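Local structure of pyrethroid hydrolase (Sphingobium faniae, 5Y5R) at residues L129-Q133 and A143-R147. The protein hydrolyses the ester bond of pyrethroid insecticides such as permethrin and cypermethrin, probably through the charge-relay chemistry of the alpha/beta hydrolase superfamily. Residues are numbered along the deposited sequence; the frame is centred on the assembly and turned at random.
With 8NL ((2-methyl-3-phenyl-phenyl)methyl (1~{S})-3-[(~{E})-2-chloranyl-3,3,3-tris(fluoranyl)prop-1-enyl]-2,2-dimethyl-cyclopropane-1-carboxylate), chain G.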
ATOM      1  N   LEU A 129       2.721  -1.650  16.249  1.00 19.74           N
ATOM      2  CA  LEU A 129       3.531  -2.667  16.919  1.00 22.35           C
ATOM      3  C   LEU A 129       2.877  -3.137  18.210  1.00 22.84           C
ATOM      4  O   LEU A 129       3.118  -4.271  18.652  1.00 22.42           O
ATOM      5  CB  LEU A 129       4.950  -2.164  17.209  1.00 20.02           C
ATOM      6  CG  LEU A 129       5.808  -1.726  16.030  1.00 24.23           C
ATOM      7  CD1 LEU A 129       7.156  -1.207  16.510  1.00 24.56           C
ATOM      8  CD2 LEU A 129       6.001  -2.865  15.057  1.00 26.94           C
ATOM      9  N   ASP A 130       2.051  -2.287  18.826  1.00 20.56           N
ATOM     10  CA  ASP A 130       1.337  -2.668  20.042  1.00 20.16           C
ATOM     11  C   ASP A 130       0.274  -3.728  19.759  1.00 25.23           C
ATOM     12  O   ASP A 130       0.128  -4.692  20.518  1.00 24.31           O
ATOM     13  CB  ASP A 130       0.655  -1.422  20.623  1.00 23.54           C
ATOM     14  CG  ASP A 130      -0.166  -1.713  21.874  1.00 23.38           C
ATOM     15  OD1 ASP A 130       0.434  -2.117  22.875  1.00 27.66           O
ATOM     16  OD2 ASP A 130      -1.399  -1.564  21.883  1.00 25.16           O
ATOM     17  N   LEU A 131      -0.445  -3.583  18.644  1.00 21.19           N
ATOM     18  CA  LEU A 131      -1.649  -4.354  18.352  1.00 19.02           C
ATOM     19  C   LEU A 131      -1.430  -5.508  17.398  1.00 21.71           C
ATOM     20  O   LEU A 131      -2.319  -6.354  17.268  1.00 21.09           O
ATOM     21  CB  LEU A 131      -2.729  -3.437  17.757  1.00 18.89           C
ATOM     22  CG  LEU A 131      -3.319  -2.418  18.730  1.00 22.46           C
ATOM     23  CD1 LEU A 131      -4.020  -1.310  17.994  1.00 19.18           C
ATOM     24  CD2 LEU A 131      -4.266  -3.086  19.724  1.00 27.15           C
ATOM     25  N   ILE A 132      -0.312  -5.513  16.689  1.00 23.73           N
ATOM     26  CA  ILE A 132       0.067  -6.550  15.747  1.00 18.73           C
ATOM     27  C   ILE A 132       1.303  -7.218  16.315  1.00 26.07           C
ATOM     28  O   ILE A 132       2.328  -6.555  16.529  1.00 26.75           O
ATOM     29  CB  ILE A 132       0.351  -5.969  14.358  1.00 22.01           C
ATOM     30  CG1 ILE A 132      -0.851  -5.159  13.844  1.00 23.82           C
ATOM     31  CG2 ILE A 132       0.787  -7.062  13.415  1.00 22.60           C
ATOM     32  CD1 ILE A 132      -2.088  -5.969  13.514  1.00 22.34           C
ATOM     33  N   GLN A 133       1.222  -8.520  16.550  1.00 22.57           N
ATOM     34  CA  GLN A 133       2.249  -9.237  17.282  1.00 25.77           C
ATOM     35  C   GLN A 133       2.902 -10.335  16.450  1.00 27.09           C
ATOM     36  O   GLN A 133       2.346 -10.775  15.440  1.00 21.28           O
ATOM     37  CB  GLN A 133       1.670  -9.811  18.579  1.00 24.58           C
ATOM     38  CG  GLN A 133       0.986  -8.749  19.418  1.00 26.66           C
ATOM     39  CD  GLN A 133       0.214  -9.346  20.579  1.00 31.24           C
ATOM     40  OE1 GLN A 133      -0.375 -10.428  20.465  1.00 30.99           O
ATOM     41  NE2 GLN A 133       0.201  -8.634  21.706  1.00 27.51           N
ATOM     42  N   ALA A 143      -2.888  -9.892  14.409  1.00 16.30           N
ATOM     43  CA  ALA A 143      -3.500  -8.886  15.277  1.00 14.88           C
ATOM     44  C   ALA A 143      -3.791  -9.438  16.671  1.00 22.00           C
ATOM     45  O   ALA A 143      -3.968 -10.646  16.884  1.00 19.84           O
ATOM     46  CB  ALA A 143      -4.786  -8.337  14.657  1.00 21.65           C
ATOM     47  N   ASP A 144      -3.784  -8.546  17.641  1.00 17.84           N
ATOM     48  CA  ASP A 144      -4.111  -8.915  19.010  1.00 19.73           C
ATOM     49  C   ASP A 144      -5.630  -8.975  19.204  1.00 19.67           C
ATOM     50  O   ASP A 144      -6.268  -7.977  19.541  1.00 14.57           O
ATOM     51  CB  ASP A 144      -3.457  -7.922  19.955  1.00 23.73           C
ATOM     52  CG  ASP A 144      -3.762  -8.195  21.383  1.00 23.31           C
ATOM     53  OD1 ASP A 144      -4.393  -9.238  21.685  1.00 21.36           O
ATOM     54  OD2 ASP A 144      -3.345  -7.352  22.216  1.00 21.45           O
ATOM     55  N   PHE A 145      -6.222 -10.175  19.101  1.00 18.72           N
ATOM     56  CA  PHE A 145      -7.681 -10.211  19.192  1.00 17.53           C
ATOM     57  C   PHE A 145      -8.206 -10.083  20.608  1.00 20.76           C
ATOM     58  O   PHE A 145      -9.421  -9.976  20.786  1.00 20.32           O
ATOM     59  CB  PHE A 145      -8.225 -11.469  18.516  1.00 22.01           C
ATOM     60  CG  PHE A 145      -8.008 -11.449  17.045  1.00 16.23           C
ATOM     61  CD1 PHE A 145      -8.615 -10.472  16.264  1.00 20.03           C
ATOM     62  CD2 PHE A 145      -7.102 -12.294  16.456  1.00 18.72           C
ATOM     63  CE1 PHE A 145      -8.384 -10.418  14.879  1.00 19.63           C
ATOM     64  CE2 PHE A 145      -6.852 -12.234  15.086  1.00 24.60           C
ATOM     65  CZ  PHE A 145      -7.495 -11.291  14.298  1.00 20.27           C
ATOM     66  N   SER A 146      -7.335  -9.930  21.605  1.00 22.37           N
ATOM     67  CA  SER A 146      -7.860  -9.595  22.915  1.00 20.21           C
ATOM     68  C   SER A 146      -8.374  -8.158  22.992  1.00 22.15           C
ATOM     69  O   SER A 146      -9.108  -7.844  23.926  1.00 25.93           O
ATOM     70  CB  SER A 146      -6.772  -9.828  23.975  1.00 21.97           C
ATOM     71  OG  SER A 146      -5.716  -8.860  23.886  1.00 23.34           O
ATOM     72  N   ARG A 147      -8.085  -7.304  22.003  1.00 21.07           N
ATOM     73  CA  ARG A 147      -8.466  -5.892  22.059  1.00 21.52           C
ATOM     74  C   ARG A 147      -9.223  -5.471  20.782  1.00 23.34           C
ATOM     75  O   ARG A 147      -8.786  -4.614  20.012  1.00 20.63           O
ATOM     76  CB  ARG A 147      -7.227  -5.033  22.319  1.00 18.56           C
ATOM     77  CG  ARG A 147      -6.695  -5.203  23.758  1.00 16.67           C
ATOM     78  CD  ARG A 147      -5.439  -4.357  23.938  1.00 23.27           C
ATOM     79  NE  ARG A 147      -4.316  -5.057  23.329  1.00 28.35           N
ATOM     80  CZ  ARG A 147      -3.205  -4.458  22.918  1.00 22.47           C
ATOM     81  NH1 ARG A 147      -3.109  -3.143  23.041  1.00 21.92           N
ATOM     82  NH2 ARG A 147      -2.222  -5.164  22.351  1.00 16.42           N
TER
HETATM   83  C   8NL G 301      -3.535  -4.348   9.528  1.00 19.02           C
HETATM   84  C8  8NL G 301      -7.193  -5.927  10.294  1.00 19.77           C
HETATM   85  C9  8NL G 301      -7.576  -6.926  11.184  1.00 20.80           C
HETATM   86  C10 8NL G 301      -7.148  -6.889  12.504  1.00 20.64           C
HETATM   87  C11 8NL G 301      -6.335  -5.821  12.875  1.00 26.29           C
HETATM   88  C12 8NL G 301      -5.964  -4.828  11.968  1.00 16.22           C
HETATM   89  C13 8NL G 301      -3.201  -2.238   7.361  1.00 20.51           C
HETATM   90  O   8NL G 301      -2.102  -1.782   8.185  1.00 26.62           O
HETATM   91 CL   8NL G 301       3.899  -1.562  12.060  1.00 67.16          CL
HETATM   92  C21 8NL G 301       2.726  -1.859  10.775  1.00 36.44           C
HETATM   93  C22 8NL G 301       1.927  -3.139  10.842  1.00 35.78           C
HETATM   94  F2  8NL G 301       0.696  -2.835  11.214  1.00 35.82           F
HETATM   95  F1  8NL G 301       1.906  -3.800   9.701  1.00 42.35           F
HETATM   96  F   8NL G 301       2.494  -3.908  11.748  1.00 31.88           F
HETATM   97  C20 8NL G 301       2.537  -0.943   9.824  1.00 29.03           C
HETATM   98  C16 8NL G 301       1.565  -1.174   8.688  1.00 32.58           C
HETATM   99  C17 8NL G 301       1.368   0.183   8.020  1.00 26.84           C
HETATM  100  C18 8NL G 301       2.280  -0.228   6.873  1.00 31.23           C
HETATM  101  C19 8NL G 301       1.888   1.363   8.856  1.00 27.14           C
HETATM  102  C15 8NL G 301       0.157  -0.590   8.618  1.00 32.19           C
HETATM  103  C14 8NL G 301      -0.722  -1.461   7.716  1.00 26.42           C
HETATM  104  O1  8NL G 301      -0.268  -1.928   6.670  1.00 24.06           O
HETATM  105  C2  8NL G 301      -4.529  -2.606   8.043  1.00 21.85           C
HETATM  106  C3  8NL G 301      -5.650  -1.922   7.590  1.00 21.87           C
HETATM  107  C4  8NL G 301      -6.921  -2.153   8.115  1.00 17.32           C
HETATM  108  C5  8NL G 301      -7.104  -3.125   9.095  1.00 20.19           C
HETATM  109  C6  8NL G 301      -6.020  -3.841   9.589  1.00 21.04           C
HETATM  110  C1  8NL G 301      -4.727  -3.587   9.049  1.00 20.50           C
HETATM  111  C7  8NL G 301      -6.372  -4.872  10.649  1.00 18.30           C
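Arg147 meets Asp130 end-on, and its side chain can be followed outward. CB and CG run straight on to CD, and a bend at chi3 (-79°) then sets the plane of the guanidinium as the chain goes on toward Asp130. NE reaches OD2 of Asp144 at 2.7 Å, from above the carboxylate plane; NH2 also lies against that oxygen, at a modelled separation too short to be taken literally, and gives a hydrogen to the backbone O of Asp130 at 3.0 Å, above that carbonyl's plane. NH1 closes the salt bridge to Asp130 OD2 at 2.6 Å, on the syn side but tilted out of the carboxylate plane, the carboxylate and guanidinium planes standing 78° apart. CD2 of Leu131 sits 3.5 Å above one guanidinium face, offset toward its rim. With an alanine here instead of Arg147, the carboxylates of Asp130 and Asp144 would probably lose the cation they share, and the Asp130 carbonyl this donor. Asp144 OD1 takes Ser146 OG and N from one face, the latter bond forming an Asx turn, while the Gln133 amide stacks on the carboxylate, their planes 13° apart. Asp144 N donates to Leu131 O at 2.7 Å, next to the antiparallel non-hydrogen-bonded pair Ile132-Ala143. There Ile132 CD1 packs on Ala143 CB at 3.8 Å, and that CB lies 3.5 Å from C11 of the bound pyrethroid. Strands 132-135 and 140-143 form a beta hairpin that lends Ile132 and Ala143 to the ligand pocket, its flanking segments joined by an Asp-Arg-Asp salt-bridge network.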